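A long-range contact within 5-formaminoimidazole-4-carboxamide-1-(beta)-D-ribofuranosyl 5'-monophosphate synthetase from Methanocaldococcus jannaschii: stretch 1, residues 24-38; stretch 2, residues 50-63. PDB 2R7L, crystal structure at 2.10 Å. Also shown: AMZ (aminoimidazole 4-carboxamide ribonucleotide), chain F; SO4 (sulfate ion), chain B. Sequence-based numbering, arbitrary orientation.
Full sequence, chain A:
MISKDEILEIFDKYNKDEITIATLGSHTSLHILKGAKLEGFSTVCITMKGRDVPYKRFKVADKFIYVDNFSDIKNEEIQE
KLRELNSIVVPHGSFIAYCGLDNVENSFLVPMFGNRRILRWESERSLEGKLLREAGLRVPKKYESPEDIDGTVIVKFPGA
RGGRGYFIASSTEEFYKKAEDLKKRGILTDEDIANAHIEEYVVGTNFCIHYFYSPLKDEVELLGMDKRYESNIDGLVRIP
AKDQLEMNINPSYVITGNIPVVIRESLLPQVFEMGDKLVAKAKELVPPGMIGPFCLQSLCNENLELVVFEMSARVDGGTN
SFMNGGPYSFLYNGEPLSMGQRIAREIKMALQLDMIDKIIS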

# COMPACT_ATOMS: atom_id res chain seq x y z
N LEU A 24 21.32 0.90 -20.88
CA LEU A 24 21.79 2.22 -21.26
C LEU A 24 20.75 3.26 -20.88
O LEU A 24 19.55 3.04 -21.04
CB LEU A 24 22.10 2.28 -22.77
CG LEU A 24 22.28 3.66 -23.42
CD1 LEU A 24 23.55 4.32 -22.93
CD2 LEU A 24 22.28 3.55 -24.94
N GLY A 25 21.21 4.41 -20.40
CA GLY A 25 20.32 5.46 -19.93
C GLY A 25 19.59 6.21 -21.03
O GLY A 25 19.93 7.34 -21.35
N SER A 26 18.56 5.58 -21.58
CA SER A 26 17.76 6.18 -22.63
C SER A 26 16.61 5.26 -22.99
O SER A 26 16.51 4.15 -22.46
CB SER A 26 18.61 6.42 -23.89
OG SER A 26 17.88 7.15 -24.85
N HIS A 27 15.77 5.71 -23.92
CA HIS A 27 14.71 4.89 -24.51
C HIS A 27 13.59 4.53 -23.53
O HIS A 27 12.52 5.14 -23.55
CB HIS A 27 15.27 3.63 -25.14
CG HIS A 27 14.30 2.92 -26.03
ND1 HIS A 27 13.62 1.79 -25.63
CD2 HIS A 27 13.89 3.18 -27.30
CE1 HIS A 27 12.83 1.38 -26.61
NE2 HIS A 27 12.98 2.21 -27.63
N THR A 28 13.85 3.53 -22.69
CA THR A 28 12.88 3.05 -21.71
C THR A 28 13.55 2.75 -20.36
O THR A 28 12.97 2.09 -19.50
CB THR A 28 12.18 1.77 -22.20
OG1 THR A 28 13.14 0.90 -22.82
CG2 THR A 28 11.07 2.11 -23.21
N SER A 29 14.77 3.23 -20.18
CA SER A 29 15.57 2.84 -19.02
C SER A 29 14.94 3.24 -17.68
O SER A 29 15.08 2.53 -16.69
CB SER A 29 16.99 3.39 -19.12
OG SER A 29 16.98 4.79 -18.96
N LEU A 30 14.23 4.37 -17.65
CA LEU A 30 13.66 4.86 -16.40
C LEU A 30 12.83 3.82 -15.66
O LEU A 30 12.97 3.68 -14.45
CB LEU A 30 12.85 6.14 -16.61
CG LEU A 30 13.71 7.40 -16.77
CD1 LEU A 30 12.83 8.61 -17.05
CD2 LEU A 30 14.55 7.63 -15.55
N HIS A 31 11.97 3.10 -16.36
CA HIS A 31 11.17 2.07 -15.71
C HIS A 31 11.84 0.71 -15.72
O HIS A 31 11.51 -0.16 -14.91
CB HIS A 31 9.73 2.01 -16.25
CG HIS A 31 9.63 1.66 -17.71
ND1 HIS A 31 9.63 0.36 -18.16
CD2 HIS A 31 9.50 2.44 -18.80
CE1 HIS A 31 9.52 0.35 -19.48
NE2 HIS A 31 9.43 1.60 -19.89
N ILE A 32 12.80 0.52 -16.62
CA ILE A 32 13.64 -0.66 -16.56
C ILE A 32 14.44 -0.65 -15.26
O ILE A 32 14.57 -1.67 -14.59
CB ILE A 32 14.63 -0.73 -17.75
CG1 ILE A 32 13.91 -1.17 -19.02
CG2 ILE A 32 15.77 -1.70 -17.44
CD1 ILE A 32 14.74 -1.01 -20.30
N LEU A 33 14.99 0.52 -14.92
CA LEU A 33 15.79 0.65 -13.71
C LEU A 33 14.89 0.73 -12.47
O LEU A 33 15.13 0.02 -11.48
CB LEU A 33 16.72 1.87 -13.81
CG LEU A 33 17.77 1.84 -14.93
CD1 LEU A 33 18.60 3.13 -14.96
CD2 LEU A 33 18.69 0.62 -14.83
N LYS A 34 13.85 1.56 -12.53
CA LYS A 34 12.87 1.62 -11.43
C LYS A 34 12.29 0.25 -11.12
O LYS A 34 12.24 -0.17 -9.97
CB LYS A 34 11.74 2.60 -11.74
CG LYS A 34 10.77 2.83 -10.57
CD LYS A 34 11.50 3.40 -9.37
CE LYS A 34 10.58 3.52 -8.15
NZ LYS A 34 11.24 4.27 -7.05
N GLY A 35 11.83 -0.45 -12.16
CA GLY A 35 11.25 -1.78 -11.97
C GLY A 35 12.22 -2.74 -11.30
O GLY A 35 11.82 -3.55 -10.47
N ALA A 36 13.49 -2.64 -11.67
CA ALA A 36 14.54 -3.45 -11.07
C ALA A 36 14.72 -3.15 -9.58
O ALA A 36 14.76 -4.07 -8.77
CB ALA A 36 15.85 -3.23 -11.81
N LYS A 37 14.83 -1.88 -9.24
CA LYS A 37 14.92 -1.47 -7.85
C LYS A 37 13.73 -2.01 -7.06
O LYS A 37 13.90 -2.54 -5.97
CB LYS A 37 14.97 0.05 -7.74
CG LYS A 37 16.24 0.68 -8.28
CD LYS A 37 17.34 0.71 -7.24
CE LYS A 37 17.07 1.78 -6.19
NZ LYS A 37 18.21 1.92 -5.24
N LEU A 38 12.53 -1.87 -7.62
CA LEU A 38 11.30 -2.29 -6.95
C LEU A 38 11.28 -3.80 -6.71
O LEU A 38 10.59 -4.27 -5.81
CB LEU A 38 10.05 -1.88 -7.75
CG LEU A 38 9.61 -0.41 -7.68
CD1 LEU A 38 8.50 -0.13 -8.69
CD2 LEU A 38 9.16 -0.01 -6.28
N GLY A 50 26.01 15.45 -19.72
CA GLY A 50 24.96 16.10 -20.50
C GLY A 50 23.65 15.33 -20.58
O GLY A 50 22.60 15.93 -20.84
N ARG A 51 23.71 14.02 -20.36
CA ARG A 51 22.52 13.16 -20.46
C ARG A 51 22.22 12.32 -19.21
O ARG A 51 21.47 11.34 -19.27
CB ARG A 51 22.64 12.25 -21.68
CG ARG A 51 22.70 13.00 -23.01
CD ARG A 51 22.64 12.04 -24.19
NE ARG A 51 21.35 11.37 -24.31
CZ ARG A 51 20.99 10.61 -25.34
NH1 ARG A 51 21.84 10.42 -26.35
NH2 ARG A 51 19.79 10.04 -25.37
N ASP A 52 22.81 12.70 -18.07
CA ASP A 52 22.72 11.89 -16.86
C ASP A 52 21.71 12.41 -15.84
O ASP A 52 21.27 11.67 -14.96
CB ASP A 52 24.10 11.71 -16.20
CG ASP A 52 24.77 13.02 -15.84
OD1 ASP A 52 24.37 14.07 -16.39
OD2 ASP A 52 25.69 13.01 -15.00
N VAL A 53 21.34 13.68 -15.98
CA VAL A 53 20.44 14.33 -15.03
C VAL A 53 19.13 13.59 -14.72
O VAL A 53 18.74 13.50 -13.55
CB VAL A 53 20.12 15.78 -15.45
CG1 VAL A 53 19.03 16.37 -14.57
CG2 VAL A 53 21.37 16.63 -15.36
N PRO A 54 18.43 13.08 -15.75
CA PRO A 54 17.15 12.42 -15.46
C PRO A 54 17.32 11.20 -14.56
O PRO A 54 16.48 10.94 -13.70
CB PRO A 54 16.67 11.98 -16.85
CG PRO A 54 17.42 12.84 -17.82
CD PRO A 54 18.76 13.05 -17.18
N TYR A 55 18.42 10.48 -14.75
CA TYR A 55 18.71 9.26 -14.01
C TYR A 55 19.23 9.55 -12.61
O TYR A 55 19.09 8.72 -11.71
CB TYR A 55 19.68 8.40 -14.83
CG TYR A 55 19.10 8.24 -16.20
CD1 TYR A 55 18.10 7.32 -16.43
CD2 TYR A 55 19.48 9.09 -17.25
CE1 TYR A 55 17.51 7.20 -17.66
CE2 TYR A 55 18.88 8.97 -18.50
CZ TYR A 55 17.90 8.03 -18.69
OH TYR A 55 17.28 7.88 -19.91
N LYS A 56 19.77 10.74 -12.43
CA LYS A 56 20.25 11.17 -11.13
C LYS A 56 19.11 11.72 -10.30
O LYS A 56 18.97 11.38 -9.12
CB LYS A 56 21.36 12.21 -11.28
CG LYS A 56 22.64 11.62 -11.87
CD LYS A 56 23.81 12.56 -11.72
CE LYS A 56 23.51 13.91 -12.33
NZ LYS A 56 24.68 14.84 -12.19
N ARG A 57 18.27 12.55 -10.91
CA ARG A 57 17.20 13.19 -10.17
C ARG A 57 16.02 12.26 -9.90
O ARG A 57 15.27 12.45 -8.95
CB ARG A 57 16.75 14.48 -10.86
CG ARG A 57 17.91 15.42 -11.11
CD ARG A 57 17.50 16.87 -11.03
NE ARG A 57 18.63 17.72 -11.41
CZ ARG A 57 18.52 18.90 -12.01
NH1 ARG A 57 17.32 19.38 -12.31
NH2 ARG A 57 19.61 19.58 -12.32
N PHE A 58 15.85 11.25 -10.75
CA PHE A 58 14.80 10.27 -10.51
C PHE A 58 15.30 9.17 -9.56
O PHE A 58 14.51 8.34 -9.12
CB PHE A 58 14.24 9.71 -11.82
CG PHE A 58 13.20 10.60 -12.47
CD1 PHE A 58 12.06 10.99 -11.78
CD2 PHE A 58 13.35 11.02 -13.79
CE1 PHE A 58 11.09 11.79 -12.38
CE2 PHE A 58 12.38 11.82 -14.40
CZ PHE A 58 11.25 12.20 -13.69
N LYS A 59 16.60 9.17 -9.27
CA LYS A 59 17.20 8.34 -8.22
C LYS A 59 17.02 6.86 -8.50
O LYS A 59 16.73 6.07 -7.61
CB LYS A 59 16.60 8.68 -6.84
CG LYS A 59 16.91 10.09 -6.35
CD LYS A 59 18.40 10.26 -6.10
CE LYS A 59 18.78 11.73 -5.91
NZ LYS A 59 20.20 11.96 -6.28
N VAL A 60 17.24 6.49 -9.75
CA VAL A 60 16.79 5.22 -10.26
C VAL A 60 17.97 4.29 -10.52
O VAL A 60 17.80 3.08 -10.73
CB VAL A 60 15.91 5.47 -11.54
CG1 VAL A 60 16.66 5.15 -12.83
CG2 VAL A 60 14.60 4.75 -11.43
N ALA A 61 19.18 4.84 -10.47
CA ALA A 61 20.37 4.04 -10.73
C ALA A 61 21.32 4.07 -9.54
O ALA A 61 21.61 5.13 -8.99
CB ALA A 61 21.07 4.52 -11.99
N ASP A 62 21.79 2.89 -9.15
CA ASP A 62 22.70 2.78 -8.02
C ASP A 62 24.14 3.04 -8.44
O ASP A 62 24.88 3.71 -7.73
CB ASP A 62 22.58 1.40 -7.37
CG ASP A 62 21.24 1.19 -6.69
OD1 ASP A 62 20.67 2.17 -6.15
OD2 ASP A 62 20.77 0.04 -6.68
N LYS A 63 24.52 2.50 -9.59
CA LYS A 63 25.87 2.69 -10.12
C LYS A 63 25.80 3.31 -11.52
O LYS A 63 25.02 2.86 -12.36
CB LYS A 63 26.60 1.35 -10.19
CG LYS A 63 28.09 1.40 -9.81
CD LYS A 63 28.78 2.67 -10.29
CE LYS A 63 30.29 2.60 -10.13
NZ LYS A 63 30.92 1.80 -11.22
O5 AMZ F . 8.32 6.79 -27.14
C6 AMZ F . 8.42 6.01 -28.09
N2 AMZ F . 7.40 5.37 -28.66
C3A AMZ F . 9.78 5.73 -28.72
C7A AMZ F . 10.04 4.98 -29.85
N3 AMZ F . 9.16 4.35 -30.63
N1 AMZ F . 10.94 6.20 -28.26
C5 AMZ F . 11.90 5.75 -29.08
N AMZ F . 11.35 5.01 -30.05
C1 AMZ F . 12.07 4.33 -31.15
C2 AMZ F . 12.28 5.22 -32.37
C3 AMZ F . 13.72 5.68 -32.24
O2 AMZ F . 14.30 5.78 -33.54
O1 AMZ F . 12.13 4.40 -33.54
O AMZ F . 13.37 4.05 -30.60
C AMZ F . 14.37 4.52 -31.50
C4 AMZ F . 15.56 4.98 -30.64
O3 AMZ F . 15.14 5.98 -29.72
P AMZ F . 16.05 7.26 -29.48
OP1 AMZ F . 17.36 6.98 -28.84
O4 AMZ F . 16.26 7.97 -30.91
OP2 AMZ F . 15.19 8.30 -28.59
S SO4 B . 22.16 17.29 -10.90
O1 SO4 B . 21.38 16.24 -11.53
O2 SO4 B . 22.51 18.31 -11.90
O3 SO4 B . 21.38 17.90 -9.82
O4 SO4 B . 23.39 16.72 -10.35
O HOH W 1 19.45 9.95 -22.50
O HOH W 2 13.71 6.28 -7.27
O HOH W 3 19.52 -0.62 -4.22

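The two stretches bury 633 Å² between them, with V60, L30 and Y55 contributing the largest shares, and have a salt bridge at one end and water-mediated links near both ends. Helix 29-38 and helix 53-57 run in broadly the same direction, at 26° to each other, but their axes come no closer than 11.0 Å. Side chains and the segment that follows the second helix fill the space between, and the backbones draw nearest where the CA atoms of K34 and V60 lie 5.4 Å apart.

V60 is at the centre of the apolar contact. Its CG1 lies 3.4 Å from L33 CB and 4.2 Å from L30 CD2, while CG2 packs 3.6 Å from K34 CB. A short branched side chain suits this place because its two methyls reach different parts of the helix surface. L30 leaves its backbone sideways, but its extended side chain (chi1 m, chi2 t) carries CD2 to 3.7 Å from Y55 CE1 and 4.0 Å from F58 CD2, so one methyl touches two aromatic rings as well as V60. L33 points toward the second stretch and extends the patch, with CD1 4.1 Å from A61 CB. The backbone donors beneath these side chains are satisfied within the helix: L33 N bonds to S29 O (2.7 Å), K34 N to L30 O (3.0 Å) and K37 N to L33 O (3.0 Å).

Direct charge pairing occurs at K37, whose NZ donates to D62 OD1 at 2.6 Å in a salt bridge. The lysine points toward the second stretch and folds through three successive m rotamers, while the end of the D62 side chain comes nearer to meet it. Water 3 accepts from K37 NZ (3.0 Å) and lies 2.8 Å from D62 OD2, placed to donate to it; OD2 is also hydrogen-bonded elsewhere in the structure. K34 uses a longer route: its NZ donates to water 2 (3.2 Å), which lies 2.9 Å from F58 O and is placed to donate to it, just before K59 leaves helical geometry with positive phi.

At the other end, Y55 reaches into the loop that precedes the first helix. G25 CA sits over one face of its ring, 4.1 Å from the ring centroid, in a CH-pi contact. The absence of a side chain allows this approach, since a CB on G25 would point toward the ring and fall only 3.4 Å from Y55 CE2. Y55 OH is 3.1 Å from S26 N, but the angle is too poor for a hydrogen bond; the hydroxyl is satisfied elsewhere in the structure. S26 N instead makes a weak bond to L24 O (2.8 Å). G25 O accepts from water 1 (2.9 Å), which also takes a weak bond from R51 NH2 (2.9 Å), linking the loop to the arginine. R51 NH2 lies 3.5 Å from S26 OG without bonding to it, so the water provides the polar connection here.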